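Local structure of N-terminal acetyltransferase-like protein (Chaetomium thermophilum, 5NNP) at residues 185-195 against 210-220; 388-398 against 413-421. The protein probably acts as the auxiliary, TPR-repeat subunit of an N-terminal acetyltransferase A complex, supporting the transfer of acetyl groups to protein N-termini. One frame throughout, in Å; residues are numbered along the deposited sequence.

Overall arrangement
Contacts 1 and 2 are two separate helix-on-helix pairings in a predominantly helical chain with no strand, with centres about 55 Å apart and nearest atoms about 36 Å apart. Each joins neighbouring helices that run nearly antiparallel, at 160° in contact 1 and 161° in contact 2, but the signed crossings are of opposite sense. The chain completes contact 1 before it reaches contact 2. Contact 1 is largely buried, and a chain of another protein in the assembly reaches its 185-195 and 210-220 segments. Contact 2 is more open and is touched by no other protein chain; beside it a phosphate ion, probably from the crystallisation liquor, is held by R416 of segment 413-421.

Contact 1 (185-195 against 210-220); sequences LEHSEALLYKN and HLETDCKHCLD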
# COMPACT_ATOMS: atom_id res chain seq x y z
N LEU A 185 15.65 17.82 14.36
CA LEU A 185 14.67 16.79 14.01
C LEU A 185 15.30 15.40 13.96
O LEU A 185 14.64 14.42 14.31
CB LEU A 185 14.02 17.11 12.66
CG LEU A 185 12.89 16.14 12.29
CD1 LEU A 185 11.82 16.19 13.34
CD2 LEU A 185 12.31 16.47 10.94
N GLU A 186 16.55 15.31 13.53
CA GLU A 186 17.25 14.04 13.49
C GLU A 186 17.36 13.43 14.89
O GLU A 186 17.06 12.25 15.11
CB GLU A 186 18.65 14.21 12.87
CG GLU A 186 19.42 12.91 12.68
CD GLU A 186 20.85 13.15 12.24
OE1 GLU A 186 21.54 13.98 12.88
OE2 GLU A 186 21.29 12.53 11.25
N HIS A 187 17.79 14.25 15.85
CA HIS A 187 17.89 13.79 17.23
C HIS A 187 16.53 13.41 17.79
O HIS A 187 16.39 12.39 18.45
CB HIS A 187 18.56 14.84 18.10
CG HIS A 187 18.78 14.40 19.51
ND1 HIS A 187 19.67 13.40 19.85
CD2 HIS A 187 18.23 14.82 20.67
CE1 HIS A 187 19.65 13.22 21.16
NE2 HIS A 187 18.78 14.07 21.68
N SER A 188 15.51 14.23 17.51
CA SER A 188 14.14 13.94 17.95
C SER A 188 13.62 12.59 17.45
O SER A 188 13.11 11.78 18.22
CB SER A 188 13.20 15.05 17.50
OG SER A 188 11.85 14.71 17.77
N GLU A 189 13.76 12.37 16.15
CA GLU A 189 13.41 11.10 15.53
C GLU A 189 14.22 9.93 16.06
O GLU A 189 13.69 8.83 16.21
CB GLU A 189 13.58 11.21 14.01
CG GLU A 189 12.47 12.00 13.35
CD GLU A 189 11.09 11.41 13.61
OE1 GLU A 189 10.90 10.20 13.35
OE2 GLU A 189 10.20 12.15 14.08
N ALA A 190 15.50 10.18 16.37
CA ALA A 190 16.35 9.13 16.91
C ALA A 190 15.89 8.71 18.30
O ALA A 190 15.97 7.53 18.64
CB ALA A 190 17.80 9.58 16.95
N LEU A 191 15.41 9.66 19.10
CA LEU A 191 14.88 9.35 20.42
C LEU A 191 13.61 8.49 20.32
O LEU A 191 13.46 7.50 21.04
CB LEU A 191 14.59 10.62 21.20
CG LEU A 191 15.81 11.42 21.68
CD1 LEU A 191 15.40 12.83 22.05
CD2 LEU A 191 16.50 10.74 22.86
N LEU A 192 12.70 8.84 19.41
CA LEU A 192 11.48 8.08 19.30
C LEU A 192 11.75 6.66 18.77
O LEU A 192 11.14 5.69 19.23
CB LEU A 192 10.48 8.80 18.41
CG LEU A 192 9.91 10.13 18.94
CD1 LEU A 192 8.99 10.76 17.89
CD2 LEU A 192 9.18 9.97 20.28
N TYR A 193 12.66 6.55 17.82
CA TYR A 193 13.01 5.24 17.28
C TYR A 193 13.51 4.29 18.38
O TYR A 193 13.02 3.16 18.50
CB TYR A 193 14.05 5.38 16.16
CG TYR A 193 14.52 4.07 15.56
CD1 TYR A 193 13.61 3.13 15.08
CD2 TYR A 193 15.87 3.77 15.46
CE1 TYR A 193 14.04 1.93 14.53
CE2 TYR A 193 16.31 2.57 14.90
CZ TYR A 193 15.39 1.65 14.44
OH TYR A 193 15.84 0.47 13.90
N LYS A 194 14.46 4.77 19.18
CA LYS A 194 14.93 4.03 20.36
C LYS A 194 13.78 3.68 21.30
O LYS A 194 13.71 2.56 21.81
CB LYS A 194 16.00 4.83 21.12
CG LYS A 194 16.44 4.18 22.48
CD LYS A 194 17.41 5.08 23.28
CE LYS A 194 17.85 4.46 24.57
NZ LYS A 194 18.70 5.37 25.42
N ASN A 195 12.87 4.64 21.53
CA ASN A 195 11.71 4.36 22.37
C ASN A 195 10.88 3.20 21.82
O ASN A 195 10.51 2.30 22.58
CB ASN A 195 10.82 5.60 22.55
CG ASN A 195 9.75 5.41 23.63
OD1 ASN A 195 8.63 4.97 23.34
ND2 ASN A 195 10.10 5.71 24.90
N HIS A 210 11.22 6.22 29.64
CA HIS A 210 12.10 6.84 28.65
C HIS A 210 11.35 7.89 27.85
O HIS A 210 11.92 8.90 27.43
CB HIS A 210 12.71 5.79 27.72
CG HIS A 210 13.49 6.37 26.58
ND1 HIS A 210 12.98 6.48 25.30
CD2 HIS A 210 14.75 6.86 26.52
CE1 HIS A 210 13.89 7.01 24.50
NE2 HIS A 210 14.97 7.25 25.22
N LEU A 211 10.06 7.65 27.64
CA LEU A 211 9.22 8.59 26.92
C LEU A 211 9.16 9.90 27.65
O LEU A 211 9.48 10.94 27.09
CB LEU A 211 7.80 8.05 26.76
CG LEU A 211 6.99 8.86 25.76
CD1 LEU A 211 7.51 8.62 24.32
CD2 LEU A 211 5.49 8.56 25.87
N GLU A 212 8.74 9.83 28.91
CA GLU A 212 8.58 11.00 29.76
C GLU A 212 9.90 11.71 30.09
O GLU A 212 9.93 12.94 30.22
CB GLU A 212 7.88 10.60 31.06
CG GLU A 212 6.52 9.96 30.84
CD GLU A 212 5.52 10.91 30.21
OE1 GLU A 212 5.78 12.13 30.17
OE2 GLU A 212 4.46 10.44 29.77
N THR A 213 10.97 10.95 30.20
CA THR A 213 12.26 11.54 30.54
C THR A 213 13.02 12.14 29.35
O THR A 213 13.51 13.25 29.43
CB THR A 213 13.16 10.51 31.22
OG1 THR A 213 12.53 10.06 32.42
CG2 THR A 213 14.49 11.13 31.58
N ASP A 214 13.11 11.41 28.24
CA ASP A 214 13.98 11.86 27.16
C ASP A 214 13.21 12.36 25.95
O ASP A 214 13.76 13.10 25.13
CB ASP A 214 14.92 10.73 26.71
CG ASP A 214 16.01 10.43 27.74
OD1 ASP A 214 16.01 11.02 28.84
OD2 ASP A 214 16.88 9.57 27.43
N CYS A 215 11.94 11.97 25.84
CA CYS A 215 11.20 12.17 24.60
C CYS A 215 10.15 13.25 24.73
O CYS A 215 9.40 13.52 23.77
CB CYS A 215 10.51 10.87 24.17
SG CYS A 215 11.63 9.54 23.78
N LYS A 216 10.10 13.86 25.90
CA LYS A 216 9.01 14.74 26.28
C LYS A 216 8.73 15.82 25.24
O LYS A 216 7.57 16.11 24.92
CB LYS A 216 9.31 15.39 27.62
CG LYS A 216 8.20 16.25 28.15
CD LYS A 216 8.54 16.84 29.49
CE LYS A 216 7.34 17.60 30.03
NZ LYS A 216 7.67 18.39 31.24
N HIS A 217 9.79 16.40 24.70
CA HIS A 217 9.67 17.53 23.80
C HIS A 217 9.94 17.19 22.34
O HIS A 217 10.24 18.09 21.56
CB HIS A 217 10.62 18.64 24.25
CG HIS A 217 10.47 19.04 25.68
ND1 HIS A 217 9.39 19.77 26.14
CD2 HIS A 217 11.25 18.80 26.76
CE1 HIS A 217 9.51 19.96 27.44
NE2 HIS A 217 10.63 19.39 27.84
N CYS A 218 9.85 15.92 21.96
CA CYS A 218 10.04 15.55 20.56
C CYS A 218 9.04 16.26 19.65
O CYS A 218 7.95 16.62 20.09
CB CYS A 218 9.93 14.03 20.38
SG CYS A 218 11.24 13.12 21.23
N LEU A 219 9.42 16.48 18.40
CA LEU A 219 8.64 17.30 17.47
C LEU A 219 7.42 16.56 16.92
O LEU A 219 6.41 17.16 16.60
CB LEU A 219 9.54 17.78 16.33
CG LEU A 219 10.73 18.62 16.83
CD1 LEU A 219 11.65 19.03 15.70
CD2 LEU A 219 10.26 19.82 17.57
N ASP A 220 7.53 15.24 16.82
CA ASP A 220 6.41 14.43 16.38
C ASP A 220 5.41 14.31 17.53
O ASP A 220 5.44 13.35 18.30
CB ASP A 220 6.91 13.05 15.92
CG ASP A 220 5.82 12.22 15.25
OD1 ASP A 220 4.64 12.59 15.36
OD2 ASP A 220 6.15 11.19 14.63
O HOH W 1 10.23 13.91 16.18
O HOH W 2 17.54 8.11 25.14
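An antiparallel helix hairpin, helix 185-200 against helix 204-214 and the turn that follows it, brings N195 against H210 near one end and S188 against L219 near the other. N195 ND2 donates to H210 ND1 at 3.0 Å with an N-H...N angle of 170°, and each partner lies almost in the plane of the other's flat group. With CG turned away from the backbone N in both residues (chi1 -170° in N195, 173° in H210), amide and imidazole meet side by side, only slightly tilted. The amide is gripped further, ND2 by A207 O and OD1 by Y231. L191 O also lies at the ring edge, 3.5 Å from H210 CE1. Beyond the ring, a water joins H210 NE2, K194 NZ and D214 OD2, while K194 NZ also bonds T170.

Between the two ends the filling is apolar. The small cysteines suit the close turn: C215 SG lies 4.1 Å from L191 CB, and C218 SG is 3.9 Å from L192 CD2. S188, short and polar, offers OG to L219 N at 3.1 Å, satisfying an amide beyond helix 204-214. Next to it L185 CD1 rests on L219 CD1 at 3.7 Å. E189 OE2 and D220 OD2 come within 4.2 Å; R538 forms salt bridges with both, which probably eases the like-charge proximity. A second water donates to E189 OE2 and accepts from D220 N, where D220 N-caps helix 221-234. Stacking of antiparallel helical hairpins is the construction of TPR-like superhelices, consistent with an auxiliary acetyltransferase subunit.

Contact 2 (388-398 against 413-421); sequences RDLTRALEYVE and TKARIFKHQ. With PO4 (phosphate ion), chain U.
H420 meets both R388 and L390 where helix 413-421 runs antiparallel to helix 390-398. Its CB meets L390 CD1 at 3.6 Å. CG, anti to the carbonyl carbon (chi1 -67°), leads into a ring whose one face takes R388 NH2 over its centre, while R416 O lies over the opposite face. The guanidinium is stacked on the imidazole, planes 25° and centres 3.7 Å apart. ND1 is hydrogen-bonded to N383 OD1 and R388 NE to N383 O, so one residue steadies both stacked groups. CD2, CE1 and the tip NE2 lie beneath R388 NH2, and NE2 makes no hydrogen bond with it.

Branched I417 is a knob in the hole formed by L390, A393, L394 and V397, joining helix 390-403 of a predicted TPR repeat (374-407) to helix 408-421. The small A393 leaves its CB 3.6 Å from I417 CD1. E398 OE1 and K414 NZ form a salt bridge, though the lysine tip is less surely placed. R416 NE and NH2 both donate to O4 of a phosphate, probably from the crystallisation liquor, which K450 also binds. Overall, an apolar core is flanked by charged groups, and the cation lying over H420 would probably disfavour protonation of that imidazole.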
# COMPACT_ATOMS: atom_id res chain seq x y z
N ARG A 388 -32.40 -5.54 0.50
CA ARG A 388 -32.69 -5.36 -0.92
C ARG A 388 -34.16 -5.54 -1.27
O ARG A 388 -34.81 -6.51 -0.88
CB ARG A 388 -31.86 -6.32 -1.76
CG ARG A 388 -32.01 -6.11 -3.26
CD ARG A 388 -30.82 -6.69 -4.00
NE ARG A 388 -29.61 -5.90 -3.76
CZ ARG A 388 -28.38 -6.32 -4.06
NH1 ARG A 388 -28.21 -7.52 -4.60
NH2 ARG A 388 -27.33 -5.54 -3.82
N ASP A 389 -34.66 -4.56 -2.02
CA ASP A 389 -35.94 -4.64 -2.69
C ASP A 389 -35.82 -3.77 -3.94
O ASP A 389 -36.14 -2.58 -3.91
CB ASP A 389 -37.08 -4.17 -1.78
CG ASP A 389 -38.45 -4.31 -2.43
OD1 ASP A 389 -38.54 -4.24 -3.68
OD2 ASP A 389 -39.44 -4.46 -1.69
N LEU A 390 -35.35 -4.36 -5.02
CA LEU A 390 -34.94 -3.60 -6.18
C LEU A 390 -36.09 -2.84 -6.82
O LEU A 390 -35.89 -1.80 -7.44
CB LEU A 390 -34.28 -4.52 -7.21
CG LEU A 390 -33.02 -5.22 -6.70
CD1 LEU A 390 -32.36 -5.98 -7.83
CD2 LEU A 390 -32.05 -4.22 -6.09
N THR A 391 -37.31 -3.35 -6.66
CA THR A 391 -38.45 -2.67 -7.25
C THR A 391 -38.70 -1.35 -6.53
O THR A 391 -38.84 -0.30 -7.16
CB THR A 391 -39.70 -3.53 -7.20
OG1 THR A 391 -39.53 -4.66 -8.07
CG2 THR A 391 -40.89 -2.71 -7.66
N ARG A 392 -38.75 -1.41 -5.20
CA ARG A 392 -38.94 -0.22 -4.40
C ARG A 392 -37.78 0.75 -4.55
O ARG A 392 -37.96 1.97 -4.51
CB ARG A 392 -39.12 -0.59 -2.93
CG ARG A 392 -40.34 -1.45 -2.68
CD ARG A 392 -40.60 -1.67 -1.21
NE ARG A 392 -40.67 -0.43 -0.46
CZ ARG A 392 -40.89 -0.37 0.85
NH1 ARG A 392 -41.06 -1.49 1.54
NH2 ARG A 392 -40.93 0.80 1.47
N ALA A 393 -36.59 0.20 -4.73
CA ALA A 393 -35.43 1.05 -4.87
C ALA A 393 -35.57 1.87 -6.14
O ALA A 393 -35.30 3.08 -6.16
CB ALA A 393 -34.14 0.21 -4.89
N LEU A 394 -36.02 1.22 -7.21
CA LEU A 394 -36.27 1.90 -8.47
C LEU A 394 -37.25 3.04 -8.31
O LEU A 394 -37.00 4.14 -8.81
CB LEU A 394 -36.81 0.91 -9.50
CG LEU A 394 -35.96 0.73 -10.75
CD1 LEU A 394 -36.73 0.00 -11.82
CD2 LEU A 394 -35.44 2.07 -11.26
N GLU A 395 -38.37 2.77 -7.63
CA GLU A 395 -39.39 3.79 -7.42
C GLU A 395 -38.81 5.01 -6.72
O GLU A 395 -39.06 6.14 -7.15
CB GLU A 395 -40.56 3.25 -6.59
CG GLU A 395 -41.19 2.01 -7.15
CD GLU A 395 -42.09 1.33 -6.14
OE1 GLU A 395 -42.14 1.79 -4.98
OE2 GLU A 395 -42.75 0.33 -6.51
N TYR A 396 -38.06 4.78 -5.65
CA TYR A 396 -37.49 5.87 -4.86
C TYR A 396 -36.48 6.69 -5.66
O TYR A 396 -36.45 7.92 -5.54
CB TYR A 396 -36.83 5.35 -3.59
CG TYR A 396 -37.79 4.99 -2.48
CD1 TYR A 396 -38.58 5.95 -1.88
CD2 TYR A 396 -37.89 3.69 -2.03
CE1 TYR A 396 -39.45 5.62 -0.85
CE2 TYR A 396 -38.76 3.35 -1.02
CZ TYR A 396 -39.53 4.31 -0.43
OH TYR A 396 -40.39 3.96 0.59
N VAL A 397 -35.64 6.03 -6.45
CA VAL A 397 -34.65 6.78 -7.22
C VAL A 397 -35.33 7.60 -8.31
O VAL A 397 -34.91 8.71 -8.60
CB VAL A 397 -33.58 5.86 -7.84
CG1 VAL A 397 -32.64 6.65 -8.73
CG2 VAL A 397 -32.79 5.17 -6.75
N GLU A 398 -36.39 7.05 -8.90
CA GLU A 398 -37.13 7.77 -9.93
C GLU A 398 -37.82 9.03 -9.38
O GLU A 398 -37.89 10.06 -10.06
CB GLU A 398 -38.17 6.86 -10.60
CG GLU A 398 -37.61 5.93 -11.67
CD GLU A 398 -36.93 6.68 -12.83
OE1 GLU A 398 -36.26 6.01 -13.64
OE2 GLU A 398 -37.06 7.92 -12.94
N THR A 413 -26.86 5.69 -8.76
CA THR A 413 -27.55 4.68 -7.98
C THR A 413 -28.54 3.90 -8.85
O THR A 413 -28.69 2.68 -8.71
CB THR A 413 -28.29 5.31 -6.78
OG1 THR A 413 -27.35 5.63 -5.76
CG2 THR A 413 -29.31 4.33 -6.21
N LYS A 414 -29.21 4.62 -9.75
CA LYS A 414 -30.17 3.99 -10.64
C LYS A 414 -29.53 2.89 -11.47
O LYS A 414 -30.04 1.77 -11.54
CB LYS A 414 -30.78 5.04 -11.56
CG LYS A 414 -31.91 4.49 -12.40
CD LYS A 414 -32.63 5.59 -13.09
CE LYS A 414 -32.83 5.25 -14.54
NZ LYS A 414 -33.88 6.12 -15.09
N ALA A 415 -28.41 3.24 -12.11
CA ALA A 415 -27.61 2.27 -12.85
C ALA A 415 -27.25 1.04 -12.01
O ALA A 415 -27.22 -0.08 -12.51
CB ALA A 415 -26.32 2.94 -13.37
N ARG A 416 -26.97 1.26 -10.73
CA ARG A 416 -26.53 0.18 -9.85
C ARG A 416 -27.67 -0.79 -9.57
O ARG A 416 -27.46 -1.98 -9.38
CB ARG A 416 -25.96 0.74 -8.54
CG ARG A 416 -25.41 -0.31 -7.60
CD ARG A 416 -24.79 0.32 -6.36
NE ARG A 416 -23.52 0.99 -6.64
CZ ARG A 416 -23.37 2.30 -6.80
NH1 ARG A 416 -24.42 3.11 -6.70
NH2 ARG A 416 -22.17 2.81 -7.05
N ILE A 417 -28.89 -0.26 -9.58
CA ILE A 417 -30.08 -1.08 -9.39
C ILE A 417 -30.27 -1.97 -10.61
O ILE A 417 -30.55 -3.19 -10.49
CB ILE A 417 -31.32 -0.19 -9.15
CG1 ILE A 417 -31.09 0.68 -7.91
CG2 ILE A 417 -32.58 -1.02 -8.98
CD1 ILE A 417 -32.24 1.59 -7.56
N PHE A 418 -30.10 -1.38 -11.79
CA PHE A 418 -30.13 -2.15 -13.03
C PHE A 418 -29.11 -3.26 -12.98
O PHE A 418 -29.43 -4.41 -13.25
CB PHE A 418 -29.87 -1.26 -14.24
CG PHE A 418 -31.01 -0.33 -14.55
CD1 PHE A 418 -32.30 -0.68 -14.22
CD2 PHE A 418 -30.78 0.89 -15.16
CE1 PHE A 418 -33.36 0.16 -14.50
CE2 PHE A 418 -31.82 1.74 -15.45
CZ PHE A 418 -33.12 1.37 -15.12
N LYS A 419 -27.87 -2.90 -12.64
CA LYS A 419 -26.83 -3.89 -12.42
C LYS A 419 -27.34 -5.06 -11.57
O LYS A 419 -27.23 -6.22 -11.97
CB LYS A 419 -25.60 -3.26 -11.76
CG LYS A 419 -24.38 -4.18 -11.77
CD LYS A 419 -23.28 -3.70 -10.85
CE LYS A 419 -23.47 -4.26 -9.45
NZ LYS A 419 -22.45 -3.76 -8.48
N HIS A 420 -27.91 -4.75 -10.41
CA HIS A 420 -28.41 -5.79 -9.52
C HIS A 420 -29.58 -6.55 -10.13
O HIS A 420 -29.77 -7.73 -9.86
CB HIS A 420 -28.83 -5.22 -8.17
CG HIS A 420 -27.69 -4.68 -7.37
ND1 HIS A 420 -27.80 -3.58 -6.55
CD2 HIS A 420 -26.41 -5.11 -7.24
CE1 HIS A 420 -26.65 -3.35 -5.96
NE2 HIS A 420 -25.78 -4.26 -6.37
N GLN A 421 -30.37 -5.87 -10.96
CA GLN A 421 -31.45 -6.55 -11.69
C GLN A 421 -30.89 -7.46 -12.78
O GLN A 421 -31.61 -8.31 -13.32
CB GLN A 421 -32.43 -5.54 -12.29
CG GLN A 421 -33.33 -4.91 -11.24
CD GLN A 421 -34.24 -3.84 -11.82
OE1 GLN A 421 -33.97 -3.29 -12.88
NE2 GLN A 421 -35.32 -3.53 -11.11
P PO4 U . -20.28 -0.49 -7.93
O1 PO4 U . -21.38 -0.41 -8.96
O2 PO4 U . -20.40 -1.82 -7.21
O3 PO4 U . -18.92 -0.41 -8.59
O4 PO4 U . -20.43 0.66 -6.96